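Local coordinates for tubulin-like protein CetZ2 (Haloferax volcanii, PDB 4B45), which is a tubulin/FtsZ-family GTPase that binds GTP and takes part in the control of archaeal cell shape, at residues S211-T216 and A265-I270; A223-A228 and L313-G318; T255-A260 and S322-S327. All coordinates share one frame; numbering follows the deposited sequence.

Contact 1: residues S211-T216 and A265-I270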
ATOM      1  N   SER A 211      14.418   9.201  -1.527  1.00 41.23           N
ATOM      2  CA  SER A 211      14.331   9.538  -2.940  1.00 39.11           C
ATOM      3  C   SER A 211      14.326   8.295  -3.845  1.00 44.14           C
ATOM      4  O   SER A 211      13.860   8.366  -4.988  1.00 47.44           O
ATOM      5  CB  SER A 211      15.465  10.497  -3.330  1.00 48.39           C
ATOM      6  OG  SER A 211      16.736   9.890  -3.127  1.00 53.75           O
ATOM      7  N   GLU A 212      14.840   7.166  -3.341  1.00 39.49           N
ATOM      8  CA  GLU A 212      14.805   5.910  -4.093  1.00 51.04           C
ATOM      9  C   GLU A 212      13.370   5.411  -4.240  1.00 40.21           C
ATOM     10  O   GLU A 212      13.005   4.825  -5.267  1.00 39.27           O
ATOM     11  CB  GLU A 212      15.632   4.796  -3.413  1.00 52.42           C
ATOM     12  CG  GLU A 212      16.965   5.213  -2.812  1.00 57.77           C
ATOM     13  CD  GLU A 212      17.974   5.624  -3.852  1.00 59.40           C
ATOM     14  OE1 GLU A 212      17.721   5.394  -5.052  1.00 54.73           O
ATOM     15  OE2 GLU A 212      19.027   6.177  -3.468  1.00 73.76           O
ATOM     16  N   VAL A 213      12.575   5.606  -3.197  1.00 39.08           N
ATOM     17  CA  VAL A 213      11.150   5.250  -3.234  1.00 41.49           C
ATOM     18  C   VAL A 213      10.417   6.158  -4.218  1.00 45.93           C
ATOM     19  O   VAL A 213       9.658   5.687  -5.077  1.00 44.26           O
ATOM     20  CB  VAL A 213      10.517   5.329  -1.826  1.00 43.51           C
ATOM     21  CG1 VAL A 213       9.016   5.098  -1.879  1.00 39.92           C
ATOM     22  CG2 VAL A 213      11.173   4.312  -0.891  1.00 43.68           C
ATOM     23  N   ILE A 214      10.682   7.459  -4.116  1.00 47.38           N
ATOM     24  CA  ILE A 214      10.044   8.442  -4.980  1.00 42.60           C
ATOM     25  C   ILE A 214      10.368   8.213  -6.451  1.00 44.38           C
ATOM     26  O   ILE A 214       9.490   8.267  -7.313  1.00 37.39           O
ATOM     27  CB  ILE A 214      10.444   9.869  -4.580  1.00 46.79           C
ATOM     28  CG1 ILE A 214       9.997  10.136  -3.141  1.00 48.41           C
ATOM     29  CG2 ILE A 214       9.851  10.895  -5.559  1.00 42.45           C
ATOM     30  CD1 ILE A 214      10.056  11.586  -2.715  1.00 44.40           C
ATOM     31  N   ASN A 215      11.632   7.945  -6.746  1.00 42.99           N
ATOM     32  CA  ASN A 215      12.032   7.710  -8.127  1.00 40.26           C
ATOM     33  C   ASN A 215      11.554   6.366  -8.691  1.00 41.20           C
ATOM     34  O   ASN A 215      11.357   6.217  -9.901  1.00 47.16           O
ATOM     35  CB  ASN A 215      13.538   7.913  -8.275  1.00 38.18           C
ATOM     36  CG  ASN A 215      13.924   9.366  -8.098  1.00 48.19           C
ATOM     37  OD1 ASN A 215      13.045  10.233  -7.996  1.00 47.00           O
ATOM     38  ND2 ASN A 215      15.224   9.649  -8.066  1.00 44.21           N
ATOM     39  N   THR A 216      11.344   5.398  -7.814  1.00 38.60           N
ATOM     40  CA  THR A 216      10.742   4.138  -8.225  1.00 45.02           C
ATOM     41  C   THR A 216       9.278   4.325  -8.645  1.00 47.05           C
ATOM     42  O   THR A 216       8.835   3.785  -9.666  1.00 46.44           O
ATOM     43  CB  THR A 216      10.856   3.074  -7.105  1.00 46.71           C
ATOM     44  OG1 THR A 216      12.243   2.853  -6.800  1.00 51.72           O
ATOM     45  CG2 THR A 216      10.231   1.756  -7.539  1.00 37.60           C
ATOM     46  N   ALA A 265      10.071   0.082 -13.113  1.00 45.08           N
ATOM     47  CA  ALA A 265      11.084   0.431 -12.127  1.00 41.30           C
ATOM     48  C   ALA A 265      10.970  -0.493 -10.931  1.00 41.37           C
ATOM     49  O   ALA A 265       9.924  -1.098 -10.697  1.00 41.89           O
ATOM     50  CB  ALA A 265      10.927   1.889 -11.684  1.00 42.06           C
ATOM     51  N   ALA A 266      12.052  -0.611 -10.175  1.00 37.48           N
ATOM     52  CA  ALA A 266      12.039  -1.467  -9.011  1.00 39.17           C
ATOM     53  C   ALA A 266      12.987  -0.930  -7.966  1.00 41.47           C
ATOM     54  O   ALA A 266      13.973  -0.268  -8.290  1.00 43.25           O
ATOM     55  CB  ALA A 266      12.436  -2.882  -9.392  1.00 35.27           C
ATOM     56  N   LEU A 267      12.678  -1.224  -6.711  1.00 38.50           N
ATOM     57  CA  LEU A 267      13.568  -0.909  -5.608  1.00 38.16           C
ATOM     58  C   LEU A 267      13.739  -2.147  -4.736  1.00 41.15           C
ATOM     59  O   LEU A 267      12.777  -2.679  -4.176  1.00 37.57           O
ATOM     60  CB  LEU A 267      13.024   0.257  -4.786  1.00 39.88           C
ATOM     61  CG  LEU A 267      13.789   0.487  -3.492  1.00 38.98           C
ATOM     62  CD1 LEU A 267      15.233   0.932  -3.812  1.00 35.43           C
ATOM     63  CD2 LEU A 267      13.080   1.496  -2.606  1.00 34.01           C
ATOM     64  N   VAL A 268      14.979  -2.608  -4.630  1.00 41.80           N
ATOM     65  CA  VAL A 268      15.265  -3.801  -3.861  1.00 40.70           C
ATOM     66  C   VAL A 268      15.919  -3.442  -2.543  1.00 41.37           C
ATOM     67  O   VAL A 268      17.026  -2.904  -2.504  1.00 42.43           O
ATOM     68  CB  VAL A 268      16.202  -4.729  -4.626  1.00 43.28           C
ATOM     69  CG1 VAL A 268      16.388  -6.027  -3.864  1.00 45.95           C
ATOM     70  CG2 VAL A 268      15.653  -4.962  -6.023  1.00 37.89           C
ATOM     71  N   VAL A 269      15.220  -3.748  -1.463  1.00 43.28           N
ATOM     72  CA  VAL A 269      15.726  -3.477  -0.135  1.00 40.95           C
ATOM     73  C   VAL A 269      15.926  -4.827   0.528  1.00 44.94           C
ATOM     74  O   VAL A 269      15.004  -5.643   0.603  1.00 41.31           O
ATOM     75  CB  VAL A 269      14.743  -2.573   0.683  1.00 45.39           C
ATOM     76  CG1 VAL A 269      15.262  -2.309   2.099  1.00 43.50           C
ATOM     77  CG2 VAL A 269      14.501  -1.251  -0.029  1.00 42.28           C
ATOM     78  N   ILE A 270      17.153  -5.078   0.961  1.00 43.94           N
ATOM     79  CA  ILE A 270      17.448  -6.232   1.791  1.00 41.73           C
ATOM     80  C   ILE A 270      17.549  -5.712   3.212  1.00 43.89           C
ATOM     81  O   ILE A 270      18.346  -4.811   3.497  1.00 42.58           O
ATOM     82  CB  ILE A 270      18.790  -6.880   1.408  1.00 43.17           C
ATOM     83  CG1 ILE A 270      18.791  -7.250  -0.073  1.00 41.32           C
ATOM     84  CG2 ILE A 270      19.084  -8.087   2.288  1.00 40.98           C
ATOM     85  CD1 ILE A 270      17.587  -8.031  -0.490  1.00 45.52           C
TER
HETATM   86  O   HOH W   1      13.622   2.536  -9.205  1.00 39.44           O
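T216 brings its methyl down over one face of the A266-L267 peptide group, with CG2 3.9 Å from both A266 C and L267 N. A water lies to the same side of this plane and donates to A266 O (3.0 Å). In the plane of the sheet the strand is bordered by its neighbours, with backbone bonds from L267 to L315 and from A266 to R299. T216 OG1, anti to the carbonyl carbon and beside the backbone N (chi1 -60°), donates to E212 O one turn back (2.6 Å), while the water donates to it and so bridges helix and strand. E212 O thus takes two donors, T216 N and T216 OG1, and the polar group is tied to its own helix although T216 OG1 also presses on L267 CB (3.4 Å). L267 rises from the strand across T216 at about a right angle. Its two methyls spread beneath the preceding turn: CD2 meets V213 CG2 at 3.8 Å, and CD1 touches the CB of E212, whose carboxylate turns off from the strand segment. At the end where the backbones come nearest, A265 CB sits 3.5 Å from T216 O. A266 points to the opposite face, where V289 of helix 279-293 receives it. The segment axes approach to 8.0 Å and run nearly antiparallel (153°). This is alpha/beta layer packing in the C-terminal domain of the tubulin/FtsZ fold, the short helix after central helix 175-196 lying on the domain's sheet.

Contact 2: residues A223-A228 and L313-G318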
ATOM      1  N   ALA A 223       1.511   0.107  -8.882  1.00 48.47           N
ATOM      2  CA  ALA A 223       2.697  -0.414  -8.223  1.00 46.92           C
ATOM      3  C   ALA A 223       2.366  -1.615  -7.342  1.00 49.55           C
ATOM      4  O   ALA A 223       1.200  -1.820  -6.944  1.00 42.94           O
ATOM      5  CB  ALA A 223       3.403   0.679  -7.425  1.00 35.26           C
ATOM      6  N   ALA A 224       3.388  -2.424  -7.063  1.00 40.07           N
ATOM      7  CA  ALA A 224       3.222  -3.570  -6.178  1.00 40.21           C
ATOM      8  C   ALA A 224       4.362  -3.627  -5.186  1.00 40.43           C
ATOM      9  O   ALA A 224       5.454  -3.096  -5.433  1.00 46.70           O
ATOM     10  CB  ALA A 224       3.122  -4.868  -6.971  1.00 40.90           C
ATOM     11  N   LEU A 225       4.115  -4.258  -4.049  1.00 34.40           N
ATOM     12  CA  LEU A 225       5.136  -4.308  -3.017  1.00 40.09           C
ATOM     13  C   LEU A 225       5.338  -5.732  -2.563  1.00 40.99           C
ATOM     14  O   LEU A 225       4.435  -6.330  -2.004  1.00 39.12           O
ATOM     15  CB  LEU A 225       4.769  -3.416  -1.829  1.00 39.10           C
ATOM     16  CG  LEU A 225       5.870  -3.325  -0.758  1.00 44.48           C
ATOM     17  CD1 LEU A 225       7.225  -2.902  -1.377  1.00 41.43           C
ATOM     18  CD2 LEU A 225       5.498  -2.388   0.404  1.00 39.58           C
ATOM     19  N   GLY A 226       6.526  -6.274  -2.815  1.00 40.25           N
ATOM     20  CA  GLY A 226       6.810  -7.651  -2.478  1.00 34.14           C
ATOM     21  C   GLY A 226       7.554  -7.798  -1.166  1.00 40.06           C
ATOM     22  O   GLY A 226       8.385  -6.958  -0.807  1.00 43.71           O
ATOM     23  N   TYR A 227       7.268  -8.882  -0.452  1.00 40.90           N
ATOM     24  CA  TYR A 227       7.968  -9.172   0.792  1.00 40.53           C
ATOM     25  C   TYR A 227       8.174 -10.677   1.009  1.00 48.41           C
ATOM     26  O   TYR A 227       7.276 -11.490   0.744  1.00 43.19           O
ATOM     27  CB  TYR A 227       7.222  -8.549   1.969  1.00 44.19           C
ATOM     28  CG  TYR A 227       7.821  -8.855   3.323  1.00 45.95           C
ATOM     29  CD1 TYR A 227       8.885  -8.119   3.809  1.00 45.40           C
ATOM     30  CD2 TYR A 227       7.312  -9.881   4.117  1.00 49.95           C
ATOM     31  CE1 TYR A 227       9.437  -8.395   5.052  1.00 50.26           C
ATOM     32  CE2 TYR A 227       7.858 -10.170   5.353  1.00 45.59           C
ATOM     33  CZ  TYR A 227       8.923  -9.425   5.813  1.00 46.70           C
ATOM     34  OH  TYR A 227       9.464  -9.696   7.050  1.00 51.49           O
ATOM     35  N   ALA A 228       9.374 -11.042   1.460  1.00 49.54           N
ATOM     36  CA  ALA A 228       9.648 -12.403   1.934  1.00 52.09           C
ATOM     37  C   ALA A 228      10.832 -12.398   2.892  1.00 51.95           C
ATOM     38  O   ALA A 228      11.718 -11.544   2.783  1.00 49.32           O
ATOM     39  CB  ALA A 228       9.904 -13.361   0.769  1.00 43.67           C
ATOM     40  N   LEU A 313      12.530  -6.664   0.499  1.00 39.53           N
ATOM     41  CA  LEU A 313      11.334  -5.875   0.338  1.00 41.42           C
ATOM     42  C   LEU A 313      11.520  -5.238  -1.018  1.00 40.62           C
ATOM     43  O   LEU A 313      12.453  -4.455  -1.212  1.00 45.73           O
ATOM     44  CB  LEU A 313      11.290  -4.821   1.429  1.00 43.11           C
ATOM     45  CG  LEU A 313      10.079  -3.915   1.575  1.00 43.30           C
ATOM     46  CD1 LEU A 313       8.882  -4.712   2.106  1.00 45.59           C
ATOM     47  CD2 LEU A 313      10.436  -2.771   2.516  1.00 47.85           C
ATOM     48  N   VAL A 314      10.682  -5.619  -1.976  1.00 36.69           N
ATOM     49  CA  VAL A 314      10.832  -5.129  -3.346  1.00 39.03           C
ATOM     50  C   VAL A 314       9.626  -4.338  -3.834  1.00 44.84           C
ATOM     51  O   VAL A 314       8.550  -4.895  -4.005  1.00 41.37           O
ATOM     52  CB  VAL A 314      11.061  -6.280  -4.323  1.00 39.62           C
ATOM     53  CG1 VAL A 314      11.176  -5.741  -5.731  1.00 44.45           C
ATOM     54  CG2 VAL A 314      12.335  -7.053  -3.943  1.00 38.64           C
ATOM     55  N   LEU A 315       9.828  -3.043  -4.076  1.00 39.49           N
ATOM     56  CA  LEU A 315       8.801  -2.173  -4.635  1.00 38.57           C
ATOM     57  C   LEU A 315       8.914  -2.204  -6.146  1.00 41.25           C
ATOM     58  O   LEU A 315      10.001  -2.019  -6.689  1.00 36.49           O
ATOM     59  CB  LEU A 315       8.986  -0.731  -4.129  1.00 40.47           C
ATOM     60  CG  LEU A 315       8.024   0.321  -4.704  1.00 46.73           C
ATOM     61  CD1 LEU A 315       6.561   0.010  -4.332  1.00 31.51           C
ATOM     62  CD2 LEU A 315       8.414   1.755  -4.287  1.00 44.33           C
ATOM     63  N   LEU A 316       7.801  -2.469  -6.824  1.00 40.56           N
ATOM     64  CA  LEU A 316       7.779  -2.480  -8.280  1.00 37.67           C
ATOM     65  C   LEU A 316       6.877  -1.371  -8.781  1.00 39.52           C
ATOM     66  O   LEU A 316       5.683  -1.353  -8.479  1.00 45.36           O
ATOM     67  CB  LEU A 316       7.269  -3.825  -8.786  1.00 38.28           C
ATOM     68  CG  LEU A 316       8.058  -5.035  -8.281  1.00 43.50           C
ATOM     69  CD1 LEU A 316       7.161  -6.230  -8.104  1.00 43.58           C
ATOM     70  CD2 LEU A 316       9.182  -5.358  -9.250  1.00 37.73           C
ATOM     71  N   GLY A 317       7.435  -0.454  -9.558  1.00 39.33           N
ATOM     72  CA  GLY A 317       6.661   0.676 -10.039  1.00 43.19           C
ATOM     73  C   GLY A 317       6.356   0.511 -11.509  1.00 45.16           C
ATOM     74  O   GLY A 317       7.145  -0.086 -12.242  1.00 42.47           O
ATOM     75  N   GLY A 318       5.206   1.019 -11.945  1.00 39.49           N
ATOM     76  CA  GLY A 318       4.809   0.902 -13.343  1.00 41.46           C
ATOM     77  C   GLY A 318       4.601  -0.536 -13.772  1.00 45.64           C
ATOM     78  O   GLY A 318       5.154  -0.984 -14.775  1.00 49.85           O
TER
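A224 and G226 form hydrogen-bonded antiparallel pairs with L316 and V314, alternating with the non-hydrogen-bonded pairs L225-L315 and Y227-L313, and the strand axes run 4.6 Å apart at 165°. Each hydrogen-bonded pair closes a ring of two bonds. L316 N to A224 O (2.8 Å) and G226 N to V314 O (2.7 Å) are almost straight, whereas A224 N to L316 O and V314 N to G226 O bend slightly more. CA-H...O contacts add to the ladder, among them L313 CA to G226 O (3.3 Å). The leucines interlock on the face that carries L225 and Y227. L225 extends its CG anti to the backbone N (chi1 -175°), and its CD1 reaches over the partner strand to lie 3.6 Å from V314 O and 3.9 Å from L315 CB, also touching L313 CG. L315 CD1 in turn rests 3.5 Å from A224 O. Farther along, L313 CD1 meets the Y227 ring obliquely at CD1 (3.8 Å), the two side chains crossing at a slant. The opposite face is slimmer: A224 offers only CB, facing L316 CD1, and G226 has no side chain beside V314. Helices 175-196 and 210-217 cover the leucine-rich face, touching L313 and L315 respectively, while V314 packs on helix 240-252. A sheet sandwiched between helices in this way, here with strand 222-231 lying between 159-164 and its antiparallel neighbour 309-319, is the C-terminal domain architecture of tubulin and FtsZ.

Contact 3: residues T255-A260 and S322-S327; sequences TSLPDA and SERVES
S322 OG is gripped from two sides: it donates to P258 O at 2.9 Å, in the carbonyl plane, and accepts a weak but straight bond from V325 N (3.4 Å). S322 is thus the N-cap of helix 323-340, its hydroxyl making the weak capping bond, and at once a link to loop 255-260. CG of D259, anti to the backbone N (chi1 -164°), brings the carboxylate to the same helix end. OD2 receives E323 N on its anti side (2.8 Å, N-H...O 166°). A carboxylate beside first-turn amides would be favoured by the helix dipole, an advantage probably tempered by E323 OE1 only 3.9 Å from D259 OD2. D259 O lies 3.1 Å from S322 CB. The joint connects the loop between helix 240-252 and strand 263-272 to the start of the last helix of the tubulin-like C-terminal domain. Beneath the polar pairs, L257 packs across V325 at about a right angle, its CD2 meeting V325 CG2 at 3.7 Å, while its CD1 touches R324 CG. The aliphatic part of R324 runs side by side with the P258 ring, CG lying 4.1 Å from P258 CD. Past this the arginine bends at chi2, and its guanidinium makes a salt bridge from NH2 to D164 on strand 159-164 and a hydrogen bond to P134 O.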
ATOM      1  N   THR A 255       4.164 -10.802  -3.506  1.00 43.62           N
ATOM      2  CA  THR A 255       3.808  -9.468  -3.946  1.00 34.32           C
ATOM      3  C   THR A 255       2.359  -9.120  -3.573  1.00 41.87           C
ATOM      4  O   THR A 255       1.484  -9.986  -3.547  1.00 42.53           O
ATOM      5  CB  THR A 255       4.020  -9.358  -5.454  1.00 41.71           C
ATOM      6  OG1 THR A 255       3.521  -8.107  -5.927  1.00 61.69           O
ATOM      7  CG2 THR A 255       3.302 -10.476  -6.140  1.00 37.47           C
ATOM      8  N   SER A 256       2.115  -7.851  -3.268  1.00 41.91           N
ATOM      9  CA  SER A 256       0.797  -7.400  -2.830  1.00 44.29           C
ATOM     10  C   SER A 256      -0.247  -7.495  -3.950  1.00 43.54           C
ATOM     11  O   SER A 256      -1.449  -7.621  -3.688  1.00 44.08           O
ATOM     12  CB  SER A 256       0.887  -5.971  -2.282  1.00 36.55           C
ATOM     13  OG  SER A 256       1.308  -5.073  -3.290  1.00 37.31           O
ATOM     14  N   LEU A 257       0.238  -7.421  -5.186  1.00 45.33           N
ATOM     15  CA  LEU A 257      -0.533  -7.710  -6.395  1.00 45.26           C
ATOM     16  C   LEU A 257       0.116  -8.874  -7.164  1.00 46.75           C
ATOM     17  O   LEU A 257       1.259  -8.752  -7.593  1.00 52.96           O
ATOM     18  CB  LEU A 257      -0.500  -6.483  -7.303  1.00 38.54           C
ATOM     19  CG  LEU A 257      -1.129  -6.653  -8.687  1.00 47.58           C
ATOM     20  CD1 LEU A 257      -2.661  -6.779  -8.569  1.00 47.99           C
ATOM     21  CD2 LEU A 257      -0.742  -5.487  -9.590  1.00 48.97           C
ATOM     22  N   PRO A 258      -0.605  -9.998  -7.362  1.00 49.93           N
ATOM     23  CA  PRO A 258      -0.031 -11.142  -8.101  1.00 44.83           C
ATOM     24  C   PRO A 258       0.408 -10.822  -9.533  1.00 45.06           C
ATOM     25  O   PRO A 258      -0.201  -9.981 -10.209  1.00 41.61           O
ATOM     26  CB  PRO A 258      -1.193 -12.148  -8.157  1.00 40.61           C
ATOM     27  CG  PRO A 258      -2.053 -11.797  -6.989  1.00 45.76           C
ATOM     28  CD  PRO A 258      -1.943 -10.305  -6.822  1.00 40.85           C
ATOM     29  N   ASP A 259       1.443 -11.526  -9.992  1.00 46.23           N
ATOM     30  CA  ASP A 259       1.960 -11.398 -11.359  1.00 44.52           C
ATOM     31  C   ASP A 259       2.384  -9.956 -11.693  1.00 46.90           C
ATOM     32  O   ASP A 259       2.018  -9.415 -12.736  1.00 48.26           O
ATOM     33  CB  ASP A 259       0.946 -11.937 -12.383  1.00 40.03           C
ATOM     34  CG  ASP A 259       1.566 -12.177 -13.754  1.00 56.35           C
ATOM     35  OD1 ASP A 259       2.781 -12.467 -13.818  1.00 60.30           O
ATOM     36  OD2 ASP A 259       0.839 -12.080 -14.772  1.00 58.21           O
ATOM     37  N   ALA A 260       3.183  -9.353 -10.818  1.00 42.23           N
ATOM     38  CA  ALA A 260       3.612  -7.966 -11.002  1.00 46.13           C
ATOM     39  C   ALA A 260       5.070  -7.816 -11.447  1.00 53.12           C
ATOM     40  O   ALA A 260       5.657  -6.748 -11.259  1.00 51.51           O
ATOM     41  CB  ALA A 260       3.394  -7.183  -9.713  1.00 43.93           C
ATOM     42  N   SER A 322      -0.057  -7.741 -15.974  1.00 53.16           N
ATOM     43  CA  SER A 322      -0.393  -8.616 -14.858  1.00 55.38           C
ATOM     44  C   SER A 322      -1.691  -9.362 -15.124  1.00 58.07           C
ATOM     45  O   SER A 322      -2.727  -8.746 -15.376  1.00 63.09           O
ATOM     46  CB  SER A 322      -0.549  -7.808 -13.574  1.00 52.70           C
ATOM     47  OG  SER A 322      -1.152  -8.594 -12.563  1.00 49.09           O
ATOM     48  N   GLU A 323      -1.627 -10.689 -15.056  1.00 55.53           N
ATOM     49  CA  GLU A 323      -2.777 -11.554 -15.332  1.00 52.53           C
ATOM     50  C   GLU A 323      -3.963 -11.184 -14.447  1.00 51.21           C
ATOM     51  O   GLU A 323      -5.103 -11.137 -14.901  1.00 45.59           O
ATOM     52  CB  GLU A 323      -2.398 -13.013 -15.087  1.00 44.83           C
ATOM     53  CG  GLU A 323      -2.873 -13.980 -16.154  1.00 65.43           C
ATOM     54  CD  GLU A 323      -2.007 -15.233 -16.229  1.00 83.76           C
ATOM     55  OE1 GLU A 323      -1.140 -15.409 -15.342  1.00 90.00           O
ATOM     56  OE2 GLU A 323      -2.186 -16.033 -17.178  1.00 87.66           O
ATOM     57  N   ARG A 324      -3.663 -10.926 -13.178  1.00 45.13           N
ATOM     58  CA  ARG A 324      -4.656 -10.589 -12.178  1.00 46.11           C
ATOM     59  C   ARG A 324      -5.348  -9.265 -12.516  1.00 52.26           C
ATOM     60  O   ARG A 324      -6.581  -9.189 -12.488  1.00 43.93           O
ATOM     61  CB  ARG A 324      -4.003 -10.538 -10.782  1.00 42.40           C
ATOM     62  CG  ARG A 324      -4.884  -9.937  -9.676  1.00 47.47           C
ATOM     63  CD  ARG A 324      -6.255 -10.614  -9.559  1.00 51.64           C
ATOM     64  NE  ARG A 324      -6.870 -10.267  -8.283  1.00 54.19           N
ATOM     65  CZ  ARG A 324      -8.164 -10.019  -8.093  1.00 49.81           C
ATOM     66  NH1 ARG A 324      -9.025 -10.058  -9.106  1.00 42.39           N
ATOM     67  NH2 ARG A 324      -8.592  -9.714  -6.877  1.00 44.37           N
ATOM     68  N   VAL A 325      -4.563  -8.235 -12.843  1.00 49.17           N
ATOM     69  CA  VAL A 325      -5.139  -6.956 -13.277  1.00 47.20           C
ATOM     70  C   VAL A 325      -5.983  -7.107 -14.544  1.00 45.54           C
ATOM     71  O   VAL A 325      -7.115  -6.627 -14.614  1.00 43.86           O
ATOM     72  CB  VAL A 325      -4.053  -5.861 -13.487  1.00 53.44           C
ATOM     73  CG1 VAL A 325      -4.675  -4.576 -14.051  1.00 52.12           C
ATOM     74  CG2 VAL A 325      -3.378  -5.551 -12.177  1.00 44.30           C
ATOM     75  N   GLU A 326      -5.441  -7.791 -15.541  1.00 48.17           N
ATOM     76  CA  GLU A 326      -6.167  -7.979 -16.786  1.00 52.23           C
ATOM     77  C   GLU A 326      -7.430  -8.807 -16.576  1.00 56.28           C
ATOM     78  O   GLU A 326      -8.478  -8.508 -17.147  1.00 51.02           O
ATOM     79  CB  GLU A 326      -5.270  -8.629 -17.827  1.00 58.28           C
ATOM     80  CG  GLU A 326      -4.063  -7.777 -18.189  1.00 70.95           C
ATOM     81  CD  GLU A 326      -2.994  -8.571 -18.921  1.00 80.45           C
ATOM     82  OE1 GLU A 326      -3.023  -9.819 -18.845  1.00 81.47           O
ATOM     83  OE2 GLU A 326      -2.132  -7.945 -19.575  1.00 84.78           O
ATOM     84  N   SER A 327      -7.325  -9.850 -15.758  1.00 55.32           N
ATOM     85  CA  SER A 327      -8.488 -10.653 -15.422  1.00 61.26           C
ATOM     86  C   SER A 327      -9.513  -9.782 -14.696  1.00 60.59           C
ATOM     87  O   SER A 327     -10.702  -9.809 -15.016  1.00 56.89           O
ATOM     88  CB  SER A 327      -8.085 -11.848 -14.560  1.00 54.50           C
ATOM     89  OG  SER A 327      -9.233 -12.546 -14.131  1.00 67.31           O
TER

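Overall arrangement
Contacts 1 and 2, centred 9 Å apart, share one sheet: strands 263-272 and 309-319 are neighbours in it, joined by probable hydrogen bonds such as L267 N to L315 O (2.8 Å). Contact 3 lies 12 Å from contact 2, centre to centre, and meets it where L225 N hydrogen-bonds to S256 OG (3.0 Å) and A260 CB packs on A224 CB. Contacts 1 and 3 do not touch, their nearest atoms being about 7 Å apart. The nucleotide lies toward contact 3: the R324 side chain is about 9 Å from the bound GTP analogue and about 6 Å from the side chain of GTP-binding N165, against about 14 Å from L225 to the ligand.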